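Local coordinates for protein iron dependent repressor (PDB 2X4H) that binds zinc ions and probably acts as a metal-dependent, DNA-binding transcription factor that works as a dimer, at residues N26-A32 against D66-I70; A84-E89 against C103-F109. The contacts are given in a common frame with arbitrary orientation. Residues are numbered along the deposited sequence.

Interaction 1. Residues N26-A32 against D66-I70; sequences NDSGEGA and DGVWI
Helix 13-27 runs out at Asn26 and Asp27, and the chain turns back through Gly29, whose positive phi (91°) closes a Schellman motif with Gly29 N bonded to Asn26 O at 2.9 Å; a CB here would jam against the carbonyl of Ser28. Glu30 to Ala32 then run extended and antiparallel to strand 67-70. The backbone pairing is a single bridge in the hydrogen-bonded register: Ala32 N to Val68 O 2.9 Å, Val68 N to Ala32 O 2.7 Å, CA atoms 4.7 Å apart. Gly31 and Gly67 come next, their CA atoms 4.3 Å apart; a CB on either would clash with the other segment, on Gly31 with Asp66 O and on Gly67 with Ala32 O.

Strand 67-70 is the second strand of the beta wing in the winged helix-turn-helix domain of DtxR-like repressors, so the short link after the first helix lies alongside the wing as an extra edge. Asn26, in the m rotamer, makes three side-chain hydrogen bonds. Its OD1 accepts from Ile70 N at 2.7 Å, while ND2 donates to Val68 O at 3.0 Å and to Glu30 O at 3.1 Å, fastening the helix end to the strand and to its own turn. A weak bond joins Gly31 N to Asp66 OD2 at 3.5 Å.

Packing centres on Trp69 (chi1 -68°, chi2 88°), with Gly31 CA and Glu30 O over one face of its indole. Gly31 CA makes a CH-pi contact 3.9 Å from the centroid of the Trp69 five-membered ring, and Gly31 N lies 3.2 Å from Trp69 CZ2. Ala32 CB meets Val68 CB at 4.3 Å, both side chains also touching Ile22 of helix 13-27.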
ATOM      1  N   ASN C  26      -8.671 -20.211   3.881  1.00 64.60           N
ATOM      2  CA  ASN C  26      -7.549 -20.741   4.663  1.00 66.57           C
ATOM      3  C   ASN C  26      -8.017 -21.664   5.812  1.00 69.53           C
ATOM      4  O   ASN C  26      -7.430 -22.709   6.022  1.00 71.04           O
ATOM      5  CB  ASN C  26      -6.698 -19.630   5.281  1.00 66.29           C
ATOM      6  CG  ASN C  26      -6.015 -18.718   4.263  1.00 65.33           C
ATOM      7  OD1 ASN C  26      -5.419 -17.714   4.670  1.00 66.96           O
ATOM      8  ND2 ASN C  26      -6.103 -19.029   2.959  1.00 62.13           N
ATOM      9  N   ASP C  27      -9.063 -21.275   6.538  1.00 71.21           N
ATOM     10  CA  ASP C  27      -9.653 -22.124   7.604  1.00 75.43           C
ATOM     11  C   ASP C  27     -10.040 -23.496   7.060  1.00 76.79           C
ATOM     12  O   ASP C  27      -9.999 -24.488   7.777  1.00 79.61           O
ATOM     13  CB  ASP C  27     -10.911 -21.484   8.230  1.00 76.68           C
ATOM     14  CG  ASP C  27     -10.589 -20.378   9.227  1.00 78.50           C
ATOM     15  OD1 ASP C  27      -9.426 -20.262   9.660  1.00 79.36           O
ATOM     16  OD2 ASP C  27     -11.511 -19.613   9.574  1.00 80.82           O
ATOM     17  N   SER C  28     -10.417 -23.519   5.786  1.00 75.71           N
ATOM     18  CA  SER C  28     -10.862 -24.724   5.088  1.00 76.74           C
ATOM     19  C   SER C  28      -9.700 -25.546   4.480  1.00 76.76           C
ATOM     20  O   SER C  28      -9.944 -26.565   3.849  1.00 77.73           O
ATOM     21  CB  SER C  28     -11.843 -24.311   3.972  1.00 75.75           C
ATOM     22  OG  SER C  28     -13.070 -24.997   4.078  1.00 77.83           O
ATOM     23  N   GLY C  29      -8.454 -25.105   4.652  1.00 76.55           N
ATOM     24  CA  GLY C  29      -7.288 -25.847   4.158  1.00 77.30           C
ATOM     25  C   GLY C  29      -6.807 -25.506   2.745  1.00 76.00           C
ATOM     26  O   GLY C  29      -6.026 -26.255   2.156  1.00 77.35           O
ATOM     27  N   GLU C  30      -7.244 -24.381   2.192  1.00 76.01           N
ATOM     28  CA  GLU C  30      -6.769 -23.953   0.864  1.00 73.39           C
ATOM     29  C   GLU C  30      -6.428 -22.459   0.796  1.00 68.70           C
ATOM     30  O   GLU C  30      -6.923 -21.676   1.586  1.00 68.16           O
ATOM     31  CB  GLU C  30      -7.795 -24.311  -0.220  1.00 75.47           C
ATOM     32  CG  GLU C  30      -9.244 -23.945   0.113  1.00 78.85           C
ATOM     33  CD  GLU C  30     -10.188 -24.128  -1.076  1.00 82.61           C
ATOM     34  OE1 GLU C  30     -10.010 -23.436  -2.105  1.00 81.88           O
ATOM     35  OE2 GLU C  30     -11.119 -24.953  -0.970  1.00 88.01           O
ATOM     36  N   GLY C  31      -5.580 -22.081  -0.158  1.00 65.84           N
ATOM     37  CA  GLY C  31      -5.207 -20.676  -0.365  1.00 62.10           C
ATOM     38  C   GLY C  31      -6.324 -19.910  -1.045  1.00 60.48           C
ATOM     39  O   GLY C  31      -7.031 -20.453  -1.886  1.00 61.62           O
ATOM     40  N   ALA C  32      -6.500 -18.650  -0.671  1.00 58.24           N
ATOM     41  CA  ALA C  32      -7.531 -17.808  -1.283  1.00 57.10           C
ATOM     42  C   ALA C  32      -7.026 -17.306  -2.633  1.00 55.04           C
ATOM     43  O   ALA C  32      -6.091 -16.499  -2.670  1.00 52.84           O
ATOM     44  CB  ALA C  32      -7.851 -16.630  -0.383  1.00 56.45           C
ATOM     45  N   ASP C  66      -0.416 -21.420  -4.245  1.00 73.62           N
ATOM     46  CA  ASP C  66      -1.728 -21.951  -3.887  1.00 74.97           C
ATOM     47  C   ASP C  66      -2.792 -20.852  -3.858  1.00 73.68           C
ATOM     48  O   ASP C  66      -3.985 -21.132  -3.975  1.00 75.50           O
ATOM     49  CB  ASP C  66      -1.619 -22.571  -2.470  1.00 75.41           C
ATOM     50  CG  ASP C  66      -2.739 -23.568  -2.154  1.00 79.72           C
ATOM     51  OD1 ASP C  66      -3.536 -23.901  -3.063  1.00 84.67           O
ATOM     52  OD2 ASP C  66      -2.807 -24.039  -0.992  1.00 80.71           O
ATOM     53  N   GLY C  67      -2.340 -19.609  -3.683  1.00 70.79           N
ATOM     54  CA  GLY C  67      -3.206 -18.464  -3.436  1.00 69.77           C
ATOM     55  C   GLY C  67      -2.721 -17.665  -2.232  1.00 67.27           C
ATOM     56  O   GLY C  67      -1.560 -17.748  -1.815  1.00 66.06           O
ATOM     57  N   VAL C  68      -3.628 -16.902  -1.649  1.00 66.86           N
ATOM     58  CA  VAL C  68      -3.287 -15.996  -0.565  1.00 64.98           C
ATOM     59  C   VAL C  68      -3.566 -16.654   0.795  1.00 64.71           C
ATOM     60  O   VAL C  68      -4.597 -17.292   0.988  1.00 65.27           O
ATOM     61  CB  VAL C  68      -4.065 -14.681  -0.730  1.00 65.25           C
ATOM     62  CG1 VAL C  68      -3.589 -13.629   0.277  1.00 63.32           C
ATOM     63  CG2 VAL C  68      -3.930 -14.184  -2.177  1.00 65.08           C
ATOM     64  N   TRP C  69      -2.619 -16.513   1.715  1.00 63.81           N
ATOM     65  CA  TRP C  69      -2.753 -17.047   3.060  1.00 64.59           C
ATOM     66  C   TRP C  69      -2.566 -15.923   4.073  1.00 63.30           C
ATOM     67  O   TRP C  69      -1.679 -15.067   3.918  1.00 62.28           O
ATOM     68  CB  TRP C  69      -1.729 -18.168   3.335  1.00 65.50           C
ATOM     69  CG  TRP C  69      -1.945 -19.429   2.553  1.00 68.45           C
ATOM     70  CD1 TRP C  69      -1.449 -19.709   1.319  1.00 70.21           C
ATOM     71  CD2 TRP C  69      -2.687 -20.596   2.956  1.00 71.60           C
ATOM     72  NE1 TRP C  69      -1.832 -20.967   0.927  1.00 72.42           N
ATOM     73  CE2 TRP C  69      -2.599 -21.530   1.906  1.00 73.41           C
ATOM     74  CE3 TRP C  69      -3.420 -20.935   4.096  1.00 73.00           C
ATOM     75  CZ2 TRP C  69      -3.219 -22.776   1.955  1.00 76.56           C
ATOM     76  CZ3 TRP C  69      -4.040 -22.176   4.145  1.00 75.82           C
ATOM     77  CH2 TRP C  69      -3.929 -23.083   3.085  1.00 78.33           C
ATOM     78  N   ILE C  70      -3.385 -15.939   5.124  1.00 63.06           N
ATOM     79  CA  ILE C  70      -3.280 -14.933   6.183  1.00 62.11           C
ATOM     80  C   ILE C  70      -2.093 -15.243   7.106  1.00 61.82           C
ATOM     81  O   ILE C  70      -1.905 -16.363   7.506  1.00 62.43           O
ATOM     82  CB  ILE C  70      -4.606 -14.833   6.983  1.00 62.87           C
ATOM     83  CG1 ILE C  70      -4.593 -13.599   7.889  1.00 63.22           C
ATOM     84  CG2 ILE C  70      -4.872 -16.095   7.802  1.00 63.57           C
ATOM     85  CD1 ILE C  70      -5.933 -13.290   8.487  1.00 64.06           C
TER

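Interaction 2. Residues A84-E89 against C103-F109; sequences AHRVIE and CEYSKQF. With ZN (zinc ion), chain M; ZN (zinc ion), chain N.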
ATOM      1  N   ALA C  84     -11.831  -4.086  19.078  1.00 40.75           N
ATOM      2  CA  ALA C  84     -12.043  -2.629  19.097  1.00 40.21           C
ATOM      3  C   ALA C  84     -13.510  -2.261  18.864  1.00 39.09           C
ATOM      4  O   ALA C  84     -14.050  -1.439  19.592  1.00 38.43           O
ATOM      5  CB  ALA C  84     -11.126  -1.900  18.074  1.00 40.83           C
ATOM      6  N   HIS C  85     -14.139  -2.885  17.875  1.00 39.45           N
ATOM      7  CA  HIS C  85     -15.526  -2.616  17.538  1.00 40.21           C
ATOM      8  C   HIS C  85     -16.421  -2.900  18.753  1.00 40.00           C
ATOM      9  O   HIS C  85     -17.214  -2.053  19.183  1.00 40.33           O
ATOM     10  CB  HIS C  85     -15.973  -3.449  16.301  1.00 42.01           C
ATOM     11  CG  HIS C  85     -17.445  -3.373  16.019  1.00 43.58           C
ATOM     12  ND1 HIS C  85     -18.046  -2.252  15.475  1.00 43.81           N
ATOM     13  CD2 HIS C  85     -18.449  -4.248  16.290  1.00 44.43           C
ATOM     14  CE1 HIS C  85     -19.351  -2.462  15.389  1.00 45.87           C
ATOM     15  NE2 HIS C  85     -19.625  -3.652  15.907  1.00 44.64           N
ATOM     16  N   ARG C  86     -16.233  -4.067  19.350  1.00 40.04           N
ATOM     17  CA  ARG C  86     -17.126  -4.569  20.377  1.00 39.42           C
ATOM     18  C   ARG C  86     -16.884  -3.943  21.766  1.00 38.74           C
ATOM     19  O   ARG C  86     -17.841  -3.687  22.519  1.00 38.78           O
ATOM     20  CB  ARG C  86     -17.017  -6.100  20.385  1.00 40.08           C
ATOM     21  CG  ARG C  86     -17.611  -6.713  19.130  1.00 39.67           C
ATOM     22  CD  ARG C  86     -17.449  -8.225  19.010  1.00 41.03           C
ATOM     23  NE  ARG C  86     -18.018  -8.665  17.738  1.00 44.50           N
ATOM     24  CZ  ARG C  86     -17.914  -9.882  17.207  1.00 46.13           C
ATOM     25  NH1 ARG C  86     -17.225 -10.848  17.784  1.00 46.87           N
ATOM     26  NH2 ARG C  86     -18.469 -10.116  16.034  1.00 50.07           N
ATOM     27  N   VAL C  87     -15.627  -3.672  22.109  1.00 38.59           N
ATOM     28  CA  VAL C  87     -15.337  -2.916  23.318  1.00 38.09           C
ATOM     29  C   VAL C  87     -15.933  -1.501  23.237  1.00 38.10           C
ATOM     30  O   VAL C  87     -16.567  -1.042  24.186  1.00 37.87           O
ATOM     31  CB  VAL C  87     -13.828  -2.873  23.603  1.00 39.34           C
ATOM     32  CG1 VAL C  87     -13.509  -1.877  24.713  1.00 38.92           C
ATOM     33  CG2 VAL C  87     -13.314  -4.293  23.938  1.00 38.18           C
ATOM     34  N   ILE C  88     -15.754  -0.811  22.112  1.00 38.90           N
ATOM     35  CA  ILE C  88     -16.388   0.496  21.928  1.00 39.18           C
ATOM     36  C   ILE C  88     -17.911   0.392  22.052  1.00 39.15           C
ATOM     37  O   ILE C  88     -18.520   1.203  22.739  1.00 40.10           O
ATOM     38  CB  ILE C  88     -15.987   1.153  20.594  1.00 40.47           C
ATOM     39  CG1 ILE C  88     -14.602   1.792  20.718  1.00 40.85           C
ATOM     40  CG2 ILE C  88     -16.975   2.270  20.220  1.00 41.43           C
ATOM     41  CD1 ILE C  88     -13.947   2.049  19.401  1.00 44.34           C
ATOM     42  N   GLU C  89     -18.525  -0.621  21.444  1.00 38.70           N
ATOM     43  CA  GLU C  89     -19.968  -0.776  21.548  1.00 38.92           C
ATOM     44  C   GLU C  89     -20.440  -0.789  22.990  1.00 38.10           C
ATOM     45  O   GLU C  89     -21.458  -0.190  23.307  1.00 38.28           O
ATOM     46  CB  GLU C  89     -20.456  -2.078  20.923  1.00 39.94           C
ATOM     47  CG  GLU C  89     -20.408  -2.115  19.453  1.00 40.40           C
ATOM     48  CD  GLU C  89     -21.282  -3.207  18.856  1.00 41.45           C
ATOM     49  OE1 GLU C  89     -21.415  -4.312  19.464  1.00 40.42           O
ATOM     50  OE2 GLU C  89     -21.795  -2.958  17.736  1.00 41.96           O
ATOM     51  N   CYS C 103     -23.557   0.256  17.197  1.00 44.36           N
ATOM     52  CA  CYS C 103     -22.857  -0.548  16.217  1.00 45.35           C
ATOM     53  C   CYS C 103     -22.416   0.327  15.029  1.00 46.91           C
ATOM     54  O   CYS C 103     -21.259   0.292  14.624  1.00 46.46           O
ATOM     55  CB  CYS C 103     -23.756  -1.702  15.743  1.00 48.07           C
ATOM     56  SG  CYS C 103     -22.876  -2.960  14.790  1.00 47.13           S
ATOM     57  N   GLU C 104     -23.349   1.138  14.523  1.00 49.28           N
ATOM     58  CA  GLU C 104     -23.113   2.008  13.368  1.00 52.72           C
ATOM     59  C   GLU C 104     -22.072   3.083  13.683  1.00 50.68           C
ATOM     60  O   GLU C 104     -21.157   3.313  12.916  1.00 51.97           O
ATOM     61  CB  GLU C 104     -24.433   2.649  12.915  1.00 56.74           C
ATOM     62  CG  GLU C 104     -25.446   1.646  12.351  1.00 63.27           C
ATOM     63  CD  GLU C 104     -26.900   2.133  12.379  1.00 70.88           C
ATOM     64  OE1 GLU C 104     -27.796   1.324  12.041  1.00 77.12           O
ATOM     65  OE2 GLU C 104     -27.165   3.307  12.745  1.00 72.64           O
ATOM     66  N   TYR C 105     -22.196   3.712  14.841  1.00 48.65           N
ATOM     67  CA  TYR C 105     -21.228   4.721  15.241  1.00 48.06           C
ATOM     68  C   TYR C 105     -19.843   4.142  15.426  1.00 47.14           C
ATOM     69  O   TYR C 105     -18.862   4.746  15.011  1.00 47.70           O
ATOM     70  CB  TYR C 105     -21.619   5.349  16.565  1.00 46.89           C
ATOM     71  CG  TYR C 105     -22.696   6.408  16.562  1.00 48.74           C
ATOM     72  CD1 TYR C 105     -23.145   7.020  15.401  1.00 51.79           C
ATOM     73  CD2 TYR C 105     -23.232   6.827  17.771  1.00 48.71           C
ATOM     74  CE1 TYR C 105     -24.124   8.027  15.453  1.00 55.07           C
ATOM     75  CE2 TYR C 105     -24.178   7.812  17.832  1.00 51.43           C
ATOM     76  CZ  TYR C 105     -24.629   8.412  16.681  1.00 54.81           C
ATOM     77  OH  TYR C 105     -25.592   9.399  16.798  1.00 59.47           O
ATOM     78  N   SER C 106     -19.764   3.001  16.119  1.00 45.63           N
ATOM     79  CA  SER C 106     -18.472   2.357  16.353  1.00 46.22           C
ATOM     80  C   SER C 106     -17.703   2.123  15.029  1.00 47.65           C
ATOM     81  O   SER C 106     -16.480   2.345  14.948  1.00 48.90           O
ATOM     82  CB  SER C 106     -18.677   1.049  17.141  1.00 45.83           C
ATOM     83  OG  SER C 106     -17.439   0.386  17.401  1.00 49.64           O
ATOM     84  N   LYS C 107     -18.416   1.722  13.979  1.00 50.92           N
ATOM     85  CA  LYS C 107     -17.756   1.426  12.698  1.00 52.25           C
ATOM     86  C   LYS C 107     -17.087   2.664  12.097  1.00 53.30           C
ATOM     87  O   LYS C 107     -16.103   2.539  11.374  1.00 53.65           O
ATOM     88  CB  LYS C 107     -18.714   0.790  11.676  1.00 54.99           C
ATOM     89  CG  LYS C 107     -19.037  -0.670  11.963  1.00 54.76           C
ATOM     90  CD  LYS C 107     -19.916  -1.295  10.869  1.00 58.29           C
ATOM     91  CE  LYS C 107     -20.276  -2.733  11.222  1.00 59.37           C
ATOM     92  NZ  LYS C 107     -21.671  -3.082  10.840  1.00 63.28           N
ATOM     93  N   GLN C 108     -17.572   3.854  12.435  1.00 54.22           N
ATOM     94  CA  GLN C 108     -16.963   5.081  11.914  1.00 56.20           C
ATOM     95  C   GLN C 108     -15.582   5.428  12.487  1.00 53.99           C
ATOM     96  O   GLN C 108     -14.915   6.285  11.949  1.00 55.86           O
ATOM     97  CB  GLN C 108     -17.924   6.272  12.100  1.00 58.98           C
ATOM     98  CG  GLN C 108     -19.174   6.163  11.238  1.00 64.04           C
ATOM     99  CD  GLN C 108     -20.175   7.260  11.500  1.00 69.87           C
ATOM    100  OE1 GLN C 108     -19.825   8.444  11.528  1.00 72.08           O
ATOM    101  NE2 GLN C 108     -21.444   6.874  11.679  1.00 73.24           N
ATOM    102  N   PHE C 109     -15.149   4.803  13.576  1.00 51.63           N
ATOM    103  CA  PHE C 109     -13.819   5.115  14.126  1.00 50.38           C
ATOM    104  C   PHE C 109     -13.082   3.973  14.846  1.00 48.05           C
ATOM    105  O   PHE C 109     -11.895   4.116  15.152  1.00 47.51           O
ATOM    106  CB  PHE C 109     -13.898   6.341  15.057  1.00 50.69           C
ATOM    107  CG  PHE C 109     -14.747   6.138  16.276  1.00 49.46           C
ATOM    108  CD1 PHE C 109     -14.168   5.812  17.503  1.00 47.78           C
ATOM    109  CD2 PHE C 109     -16.131   6.312  16.213  1.00 51.23           C
ATOM    110  CE1 PHE C 109     -14.962   5.620  18.652  1.00 45.74           C
ATOM    111  CE2 PHE C 109     -16.927   6.122  17.345  1.00 50.00           C
ATOM    112  CZ  PHE C 109     -16.340   5.774  18.569  1.00 46.11           C
TER
HETATM  113 ZN    ZN M1139     -21.490  -4.126  16.033  1.00 48.13          ZN
HETATM  114 ZN    ZN N1140     -22.008  -5.899  18.618  1.00 43.91          ZN
HETATM  115  O   HOH W   1     -20.938  -6.245  16.408  1.00 16.81           O
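Two zinc ions sharing a water sit at the edge of this helix pair, and one of them bridges the helices directly. The site belongs to the helical metal-binding and dimerisation domain of the DtxR/MntR family. Zinc M is held by His85 NE2 at 1.9 Å and Glu89 OE2 at 2.1 Å, one turn apart on helix 72-94, and by Cys103 SG at 2.2 Å from helix 99-107; water 1 completes four ligands at 2.2 Å from the ion. The other carboxylate oxygen, Glu89 OE1, reaches zinc N at 1.9 Å, so Glu89 bridges the metals. Water 1 lies 2.5 Å from zinc N, and Cys131 and His133 of the C-terminal segment complete that second site.

The short helical segments cross at 128°, their axes 9.1 Å apart at closest approach. Ser106, its CA-to-CB bond directed toward helix 72-94, faces His85 and Ile88 at the contact: the CA atoms of His85 and Ser106 are 5.9 Å apart, and Ile88 CG2 lies 3.4 Å from Ser106 OG. Farther from the metals, Ile88 CD1 packs against Phe109 CE1 at 3.8 Å; Phe109 also packs on Ile117 of the third subunit, so this apolar patch adjoins a subunit interface.

The imidazole of His85 is held through both ring nitrogens, with NE2 on zinc and ND1 hydrogen-bonded to Asp110, just beyond residues 103-109. Cys103 O lies at the ring edge, 3.4 Å from His85 CE1. Ser106 OG donates a hydrogen bond to the backbone oxygen His85 O, at 3.0 Å.

In the fold
From the N terminus, helix 13-27 leads into interaction 1, which closes a loop of 33 intervening residues containing helices 34-41 and 45-57 and strand 61-64. It thus ties the end of the first helix to the wing of the N-terminal domain. Strand 67-70 passes almost at once into the long helix 72-94, which carries the chain into the next domain. There interaction 2 closes a shorter loop of 13 residues, joining that helix to helix 99-107 around zinc. The two contacts neither nest nor cross but follow in series, on opposite sides of the chain's centre, with centres about 29 Å apart and nearest atoms about 13 Å apart.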